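PDB 6PB3: rhizobiales Sp. Pch2 from Marine metagenome, which is probably a hexameric AAA+ ATPase remodeller of the Pch2/TRIP13 family, acting on HORMA domain proteins to regulate cGAS-like enzymes in bacteriophage immunity. Local coordinates for residues Ser53-Lys58 / Glu64-Asn69; Glu89-Ile94 / Ile154-Glu159; Gln273-Ser278 / Leu295-Ala300. All coordinates share one frame; numbering follows the deposited sequence.

Contact 1. Residues Ser53-Lys58 / Glu64-Asn69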
loop_
_atom_site.group_PDB
_atom_site.type_symbol
_atom_site.label_atom_id
_atom_site.label_comp_id
_atom_site.label_asym_id
_atom_site.label_seq_id
_atom_site.Cartn_x
_atom_site.Cartn_y
_atom_site.Cartn_z
ATOM N N SER A 53 -2.723 23.326 41.773
ATOM C CA SER A 53 -3.298 24.634 42.074
ATOM C C SER A 53 -2.441 25.391 43.075
ATOM O O SER A 53 -2.190 26.590 42.907
ATOM C CB SER A 53 -4.717 24.479 42.612
ATOM O OG SER A 53 -5.467 23.600 41.800
ATOM N N ALA A 54 -1.975 24.707 44.121
ATOM C CA ALA A 54 -1.157 25.383 45.122
ATOM C C ALA A 54 0.157 25.855 44.522
ATOM O O ALA A 54 0.578 26.989 44.758
ATOM C CB ALA A 54 -0.907 24.463 46.313
ATOM N N TRP A 55 0.803 25.008 43.711
ATOM C CA TRP A 55 2.020 25.437 43.027
ATOM C C TRP A 55 1.771 26.675 42.177
ATOM O O TRP A 55 2.574 27.614 42.193
ATOM C CB TRP A 55 2.583 24.314 42.158
ATOM C CG TRP A 55 3.612 24.826 41.189
ATOM C CD1 TRP A 55 4.942 25.001 41.425
ATOM C CD2 TRP A 55 3.384 25.263 39.841
ATOM N NE1 TRP A 55 5.561 25.507 40.306
ATOM C CE2 TRP A 55 4.627 25.677 39.320
ATOM C CE3 TRP A 55 2.252 25.337 39.023
ATOM C CZ2 TRP A 55 4.772 26.158 38.018
ATOM C CZ3 TRP A 55 2.397 25.823 37.726
ATOM C CH2 TRP A 55 3.648 26.226 37.241
ATOM N N ALA A 56 0.656 26.698 41.438
ATOM C CA ALA A 56 0.343 27.849 40.592
ATOM C C ALA A 56 0.202 29.121 41.410
ATOM O O ALA A 56 0.721 30.173 41.023
ATOM C CB ALA A 56 -0.935 27.594 39.795
ATOM N N LYS A 57 -0.498 29.052 42.544
ATOM C CA LYS A 57 -0.686 30.260 43.343
ATOM C C LYS A 57 0.638 30.772 43.891
ATOM O O LYS A 57 0.926 31.971 43.806
ATOM C CB LYS A 57 -1.677 30.008 44.478
ATOM C CG LYS A 57 -1.972 31.258 45.295
ATOM C CD LYS A 57 -3.324 31.206 45.994
ATOM C CE LYS A 57 -3.298 30.333 47.240
ATOM N NZ LYS A 57 -4.487 30.590 48.117
ATOM N N LYS A 58 1.473 29.883 44.433
ATOM C CA LYS A 58 2.727 30.340 45.028
ATOM C C LYS A 58 3.648 30.956 43.983
ATOM O O LYS A 58 4.318 31.956 44.255
ATOM C CB LYS A 58 3.439 29.190 45.735
ATOM C CG LYS A 58 2.612 28.493 46.794
ATOM C CD LYS A 58 3.400 27.348 47.406
ATOM C CE LYS A 58 2.516 26.467 48.269
ATOM N NZ LYS A 58 3.246 25.258 48.751
ATOM N N GLU A 64 -4.055 32.782 34.667
ATOM C CA GLU A 64 -5.476 32.490 34.549
ATOM C C GLU A 64 -5.749 31.144 33.891
ATOM O O GLU A 64 -6.554 30.356 34.394
ATOM C CB GLU A 64 -6.159 33.612 33.764
ATOM C CG GLU A 64 -7.546 33.950 34.255
ATOM C CD GLU A 64 -7.957 35.347 33.857
ATOM O OE1 GLU A 64 -7.062 36.202 33.682
ATOM O OE2 GLU A 64 -9.172 35.590 33.712
ATOM N N ALA A 65 -5.085 30.856 32.775
ATOM C CA ALA A 65 -5.297 29.608 32.058
ATOM C C ALA A 65 -4.098 28.677 32.134
ATOM O O ALA A 65 -4.073 27.665 31.426
ATOM C CB ALA A 65 -5.646 29.891 30.597
ATOM N N LEU A 66 -3.112 28.983 32.980
ATOM C CA LEU A 66 -1.889 28.187 33.018
ATOM C C LEU A 66 -2.178 26.733 33.363
ATOM O O LEU A 66 -1.695 25.814 32.691
ATOM C CB LEU A 66 -0.902 28.782 34.023
ATOM C CG LEU A 66 0.325 27.932 34.366
ATOM C CD1 LEU A 66 1.132 27.612 33.120
ATOM C CD2 LEU A 66 1.195 28.661 35.392
ATOM N N VAL A 67 -2.951 26.504 34.419
ATOM C CA VAL A 67 -3.279 25.149 34.846
ATOM C C VAL A 67 -4.733 24.795 34.603
ATOM O O VAL A 67 -5.094 23.613 34.739
ATOM C CB VAL A 67 -2.931 24.927 36.333
ATOM C CG1 VAL A 67 -1.446 25.120 36.557
ATOM C CG2 VAL A 67 -3.731 25.878 37.196
ATOM N N LYS A 68 -5.580 25.773 34.256
ATOM C CA LYS A 68 -6.989 25.486 34.009
ATOM C C LYS A 68 -7.147 24.371 32.988
ATOM O O LYS A 68 -8.025 23.513 33.124
ATOM C CB LYS A 68 -7.717 26.750 33.538
ATOM N N ASN A 69 -6.289 24.359 31.965
ATOM C CA ASN A 69 -6.350 23.282 30.985
ATOM C C ASN A 69 -5.864 21.962 31.575
ATOM O O ASN A 69 -6.475 20.916 31.330
ATOM C CB ASN A 69 -5.553 23.655 29.730
ATOM C CG ASN A 69 -4.182 24.236 30.045
ATOM O OD1 ASN A 69 -3.550 23.872 31.036
ATOM N ND2 ASN A 69 -3.719 25.148 29.196
#
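Leu-66 and Val-67 reach together for the six-membered end of the Trp-55 indole. Methyl CD2 of Leu-66 lies 3.9 Å from CZ3 of Trp-55 and equally close to its CH2, so one methyl bridges two neighbouring ring carbons, and the two side chains cross at about a right angle. Val-67 comes in beside it: its CG1 sits at the ring edge, near the ring plane, 4.1 Å from Trp-55 CZ3. The same valine straddles the next residue of the helix, with CG1 4.1 Å and CG2 4.2 Å from Ala-56 CB. No hydrogen bond joins the two segments, and the contact is purely apolar packing. It closes the connection in which helix 49-59 ends, the chain turns back through a loop, and the short helix 68-71 starts ahead of strand 76-81. Trp-55 has CG anti to its backbone N (chi1 166°), which throws the indole across to the returning chain although its CB does not head there. Within helix 49-59 the ring stacks with that of His-59. The indole also belongs to a subunit interface: NE1 is hydrogen-bonded to the backbone O of Thr-287 of the second subunit, whose Pro-285 packs on Trp-55 and whose Ile-289 packs on Leu-66.

Contact 2. Residues Glu89-Ile94 / Ile154-Glu159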
loop_
_atom_site.group_PDB
_atom_site.type_symbol
_atom_site.label_atom_id
_atom_site.label_comp_id
_atom_site.label_asym_id
_atom_site.label_seq_id
_atom_site.Cartn_x
_atom_site.Cartn_y
_atom_site.Cartn_z
ATOM N N GLU A 89 7.693 -1.372 31.109
ATOM C CA GLU A 89 8.465 -1.452 32.338
ATOM C C GLU A 89 8.366 -0.147 33.115
ATOM O O GLU A 89 8.285 -0.153 34.348
ATOM C CB GLU A 89 9.918 -1.800 32.017
ATOM C CG GLU A 89 10.833 -1.852 33.225
ATOM C CD GLU A 89 10.802 -3.192 33.929
ATOM O OE1 GLU A 89 9.869 -3.986 33.673
ATOM O OE2 GLU A 89 11.721 -3.448 34.738
ATOM N N LEU A 90 8.329 0.983 32.408
ATOM C CA LEU A 90 8.122 2.257 33.094
ATOM C C LEU A 90 6.731 2.327 33.717
ATOM O O LEU A 90 6.581 2.708 34.884
ATOM C CB LEU A 90 8.338 3.413 32.117
ATOM C CG LEU A 90 8.139 4.809 32.700
ATOM C CD1 LEU A 90 9.179 5.074 33.806
ATOM C CD2 LEU A 90 8.241 5.855 31.622
ATOM N N ALA A 91 5.700 1.937 32.966
ATOM C CA ALA A 91 4.346 2.037 33.493
ATOM C C ALA A 91 4.138 1.119 34.688
ATOM O O ALA A 91 3.348 1.442 35.581
ATOM C CB ALA A 91 3.329 1.724 32.390
ATOM N N GLU A 92 4.810 -0.034 34.711
ATOM C CA GLU A 92 4.639 -0.993 35.796
ATOM C C GLU A 92 5.403 -0.620 37.049
ATOM O O GLU A 92 5.169 -1.229 38.095
ATOM C CB GLU A 92 5.091 -2.384 35.360
ATOM C CG GLU A 92 4.194 -3.050 34.327
ATOM C CD GLU A 92 4.724 -4.424 33.952
ATOM O OE1 GLU A 92 5.892 -4.715 34.290
ATOM O OE2 GLU A 92 3.983 -5.213 33.324
ATOM N N THR A 93 6.327 0.333 36.975
ATOM C CA THR A 93 7.124 0.675 38.144
ATOM C C THR A 93 6.995 2.124 38.590
ATOM O O THR A 93 7.349 2.427 39.737
ATOM C CB THR A 93 8.606 0.365 37.887
ATOM O OG1 THR A 93 9.056 1.081 36.726
ATOM C CG2 THR A 93 8.789 -1.124 37.665
ATOM N N ILE A 94 6.479 3.012 37.734
ATOM C CA ILE A 94 6.456 4.447 38.004
ATOM C C ILE A 94 5.653 4.788 39.249
ATOM O O ILE A 94 5.858 5.856 39.842
ATOM C CB ILE A 94 5.905 5.192 36.767
ATOM C CG1 ILE A 94 6.249 6.679 36.815
ATOM C CG2 ILE A 94 4.395 4.974 36.618
ATOM C CD1 ILE A 94 7.740 6.934 36.991
ATOM N N ILE A 154 -4.065 3.112 40.247
ATOM C CA ILE A 154 -3.662 3.243 38.853
ATOM C C ILE A 154 -4.165 2.025 38.101
ATOM O O ILE A 154 -3.885 0.882 38.486
ATOM C CB ILE A 154 -2.144 3.378 38.693
ATOM C CG1 ILE A 154 -1.645 4.624 39.423
ATOM C CG2 ILE A 154 -1.805 3.456 37.202
ATOM C CD1 ILE A 154 -0.126 4.742 39.443
ATOM N N LEU A 155 -4.913 2.263 37.037
ATOM C CA LEU A 155 -5.315 1.201 36.134
ATOM C C LEU A 155 -4.341 1.208 34.958
ATOM O O LEU A 155 -4.116 2.253 34.339
ATOM C CB LEU A 155 -6.761 1.412 35.688
ATOM C CG LEU A 155 -7.380 0.370 34.761
ATOM C CD1 LEU A 155 -7.503 -0.987 35.447
ATOM C CD2 LEU A 155 -8.745 0.863 34.305
ATOM N N LEU A 156 -3.743 0.061 34.667
ATOM C CA LEU A 156 -2.791 -0.063 33.568
ATOM C C LEU A 156 -3.377 -0.940 32.469
ATOM O O LEU A 156 -3.854 -2.048 32.745
ATOM C CB LEU A 156 -1.462 -0.641 34.074
ATOM C CG LEU A 156 -0.341 -0.926 33.070
ATOM C CD1 LEU A 156 -0.168 0.182 32.024
ATOM C CD2 LEU A 156 0.984 -1.164 33.826
ATOM N N VAL A 157 -3.310 -0.451 31.230
ATOM C CA VAL A 157 -3.841 -1.127 30.048
ATOM C C VAL A 157 -2.713 -1.326 29.034
ATOM O O VAL A 157 -2.157 -0.346 28.518
ATOM C CB VAL A 157 -4.989 -0.330 29.410
ATOM C CG1 VAL A 157 -5.674 -1.166 28.359
ATOM C CG2 VAL A 157 -5.980 0.143 30.465
ATOM N N ASP A 158 -2.414 -2.591 28.710
ATOM C CA ASP A 158 -1.306 -2.954 27.826
ATOM C C ASP A 158 -1.699 -3.030 26.354
ATOM O O ASP A 158 -0.809 -3.087 25.494
ATOM C CB ASP A 158 -0.707 -4.299 28.257
ATOM N N GLU A 159 -2.997 -3.050 26.057
ATOM C CA GLU A 159 -3.573 -2.945 24.724
ATOM C C GLU A 159 -3.908 -1.486 24.437
ATOM O O GLU A 159 -4.058 -0.691 25.362
ATOM C CB GLU A 159 -4.835 -3.811 24.634
ATOM C CG GLU A 159 -4.537 -5.279 24.644
ATOM C CD GLU A 159 -3.574 -5.639 23.552
ATOM O OE1 GLU A 159 -3.789 -5.199 22.402
ATOM O OE2 GLU A 159 -2.592 -6.346 23.850
#
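Leu-90 O is gripped by two backbone donors, Ile-94 N at 2.9 Å and Thr-93 N at 3.2 Å, in the turn of the helix that sets Ala-91 and Glu-92 against Leu-156. A further bond ties this turn down: Thr-93 OG1 donates to Glu-89 O at 2.8 Å, tilted 20° from the carbonyl plane. Across the contact everything meets on Leu-156. Its CD1 lies 3.8 Å from Ala-91 CB, while its CD2 lies 3.8 Å from Glu-92 CG and thus against the aliphatic part of an acidic side chain. Leu-156 has chi1 at 177°, which carries CG out opposite the backbone N and spreads both methyls under the helix. Glu-92 crosses it at about a right angle, and its CB points away from the strand. Ile-200 of the adjacent strand 197-203 touches both Ala-91 and Leu-156, and Glu-89 OE1 makes a salt bridge with Arg-25 NH1. Helix 87-93, which begins within the probable Walker A motif, is here laid on strand 151-157, whose hydrophobic run into Asp-158 and Glu-159 resembles a Walker B motif, as in the nucleotide-binding core of AAA+ P-loop ATPases.

Contact 3. Residues Gln273-Ser278 / Leu295-Ala300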
loop_
_atom_site.group_PDB
_atom_site.type_symbol
_atom_site.label_atom_id
_atom_site.label_comp_id
_atom_site.label_asym_id
_atom_site.label_seq_id
_atom_site.Cartn_x
_atom_site.Cartn_y
_atom_site.Cartn_z
ATOM N N GLN A 273 18.965 -3.757 23.749
ATOM C CA GLN A 273 18.830 -5.162 23.372
ATOM C C GLN A 273 19.822 -5.617 22.305
ATOM O O GLN A 273 19.910 -6.829 22.040
ATOM C CB GLN A 273 17.397 -5.435 22.889
ATOM C CG GLN A 273 16.312 -5.189 23.988
ATOM C CD GLN A 273 14.914 -5.440 23.451
ATOM O OE1 GLN A 273 14.335 -4.582 22.791
ATOM N NE2 GLN A 273 14.385 -6.627 23.693
ATOM N N ARG A 274 20.560 -4.700 21.673
ATOM C CA ARG A 274 21.573 -5.109 20.698
ATOM C C ARG A 274 22.955 -4.596 21.066
ATOM O O ARG A 274 23.852 -5.406 21.319
ATOM C CB ARG A 274 21.189 -4.648 19.280
ATOM C CG ARG A 274 19.819 -5.156 18.800
ATOM C CD ARG A 274 19.348 -4.464 17.514
ATOM N NE ARG A 274 20.230 -4.723 16.371
ATOM C CZ ARG A 274 20.368 -3.899 15.335
ATOM N NH1 ARG A 274 19.687 -2.751 15.298
ATOM N NH2 ARG A 274 21.188 -4.215 14.334
ATOM N N LEU A 275 23.148 -3.275 21.138
ATOM C CA LEU A 275 24.504 -2.753 21.232
ATOM C C LEU A 275 25.116 -3.061 22.592
ATOM O O LEU A 275 26.258 -3.519 22.676
ATOM C CB LEU A 275 24.524 -1.251 20.969
ATOM C CG LEU A 275 25.871 -0.572 21.212
ATOM C CD1 LEU A 275 26.981 -1.079 20.288
ATOM C CD2 LEU A 275 25.712 0.934 21.087
ATOM N N ILE A 276 24.378 -2.808 23.674
ATOM C CA ILE A 276 24.932 -3.047 25.013
ATOM C C ILE A 276 25.320 -4.514 25.209
ATOM O O ILE A 276 26.477 -4.782 25.565
ATOM C CB ILE A 276 23.981 -2.523 26.094
ATOM C CG1 ILE A 276 24.078 -0.990 26.209
ATOM C CG2 ILE A 276 24.311 -3.173 27.451
ATOM C CD1 ILE A 276 22.938 -0.382 27.006
ATOM N N PRO A 277 24.448 -5.496 24.959
ATOM C CA PRO A 277 24.902 -6.887 25.064
ATOM C C PRO A 277 26.122 -7.179 24.214
ATOM O O PRO A 277 27.043 -7.851 24.694
ATOM C CB PRO A 277 23.674 -7.688 24.591
ATOM C CG PRO A 277 22.521 -6.861 24.840
ATOM C CD PRO A 277 23.013 -5.427 24.621
ATOM N N SER A 278 26.154 -6.690 22.963
ATOM C CA SER A 278 27.268 -6.997 22.072
ATOM C C SER A 278 28.575 -6.473 22.641
ATOM O O SER A 278 29.622 -7.106 22.500
ATOM C CB SER A 278 27.031 -6.399 20.677
ATOM O OG SER A 278 25.858 -6.930 20.068
ATOM N N LEU A 295 33.487 0.619 19.576
ATOM C CA LEU A 295 33.149 1.553 18.511
ATOM C C LEU A 295 32.941 0.812 17.201
ATOM O O LEU A 295 31.979 1.083 16.469
ATOM C CB LEU A 295 34.238 2.614 18.364
ATOM C CG LEU A 295 33.969 3.656 17.270
ATOM C CD1 LEU A 295 32.697 4.450 17.563
ATOM C CD2 LEU A 295 35.165 4.592 17.079
ATOM N N ALA A 296 33.824 -0.145 16.901
ATOM C CA ALA A 296 33.683 -0.933 15.683
ATOM C C ALA A 296 32.347 -1.664 15.665
ATOM O O ALA A 296 31.697 -1.764 14.618
ATOM C CB ALA A 296 34.854 -1.915 15.546
ATOM N N ILE A 297 31.903 -2.153 16.824
ATOM C CA ILE A 297 30.609 -2.821 16.890
ATOM C C ILE A 297 29.484 -1.828 16.608
ATOM O O ILE A 297 28.586 -2.097 15.802
ATOM C CB ILE A 297 30.429 -3.505 18.255
ATOM C CG1 ILE A 297 31.394 -4.691 18.381
ATOM C CG2 ILE A 297 28.995 -3.945 18.419
ATOM C CD1 ILE A 297 31.508 -5.255 19.787
ATOM N N ALA A 298 29.521 -0.660 17.257
ATOM C CA ALA A 298 28.453 0.321 17.067
ATOM C C ALA A 298 28.353 0.758 15.609
ATOM O O ALA A 298 27.250 0.946 15.084
ATOM C CB ALA A 298 28.682 1.539 17.963
ATOM N N GLN A 299 29.497 0.909 14.937
ATOM C CA GLN A 299 29.497 1.451 13.583
ATOM C C GLN A 299 29.018 0.420 12.568
ATOM O O GLN A 299 28.289 0.761 11.627
ATOM C CB GLN A 299 30.894 1.958 13.226
ATOM C CG GLN A 299 31.370 3.145 14.058
ATOM C CD GLN A 299 32.648 3.753 13.501
ATOM O OE1 GLN A 299 33.370 3.110 12.732
ATOM N NE2 GLN A 299 32.925 5.000 13.873
ATOM N N ALA A 300 29.423 -0.841 12.735
ATOM C CA ALA A 300 28.962 -1.896 11.841
ATOM C C ALA A 300 27.496 -2.232 12.057
ATOM O O ALA A 300 26.871 -2.827 11.174
ATOM C CB ALA A 300 29.812 -3.155 12.031
#
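Helices 268-283 and 291-300 run nearly antiparallel here, their segment axes 10.1 Å apart at closest approach and at 158° to each other, with Leu-275 CA 6.5 Å from Ala-298 CA. Leu-275 bridges the gap with one methyl: CD1 rests on the backbone of the partner helix, 3.8 Å from Ala-298 CA and 3.9 Å from Ala-298 CB. The small alanine side chain probably helps the leucine methyl settle against the main chain. Ile-297 CG2 lies 4.0 Å from the same CD1, so the methyl rests against two consecutive residues of the partner helix. About a turn after Leu-275, Ser-278 meets the same isoleucine: Ile-297 CG2 lies 3.9 Å from Ser-278 CB and Ile-297 CD1 3.8 Å from Ser-278 O. This pair of helices belongs to the all-helical part of the chain beyond strand 219-223, consistent with the small lid domain of AAA+ ATPases; Leu-252 and Ala-255 of helix 246-255 cover Ala-298 as well. Ser-278 keeps its hydroxyl for its own helix. With OG anti to the carbonyl carbon (chi1 -61°), it donates to Arg-274 O at 2.8 Å from above the carbonyl plane, and Ser-278 N bonds to that oxygen too. The gripped oxygen belongs to the wider pi-type turn at 273-275, just before the kink at Pro-277, whose ring nitrogen has no hydrogen to give. Arg-274 is itself fixed by a salt bridge from NH1 to Asp-270 OD1. Its NH2 is hydrogen-bonded to Thr-222 OG1 of the third subunit, whose Arg-38 packs on both Ser-278 and Ile-297.

Overall arrangement
The contacts follow one another along the chain without overlap. Contact 2 lies in the core, its centre about 8 Å from that of the chain, and is the one next to the probable P-loop, which the Glu-92 side chain touches. Contacts 1 and 3 lie on opposite sides of the chain's centre, their own centres about 46 Å apart. Contact 2 is about 28 Å from contact 1 and 29 Å from contact 3, centre to centre. Both outer contacts border subunit interfaces, whereas no other chain of the assembly touches contact 2. The connection between the two helices of contact 3 includes Pro-285 and Thr-287, the residues that, on the second subunit, meet Trp-55 of contact 1.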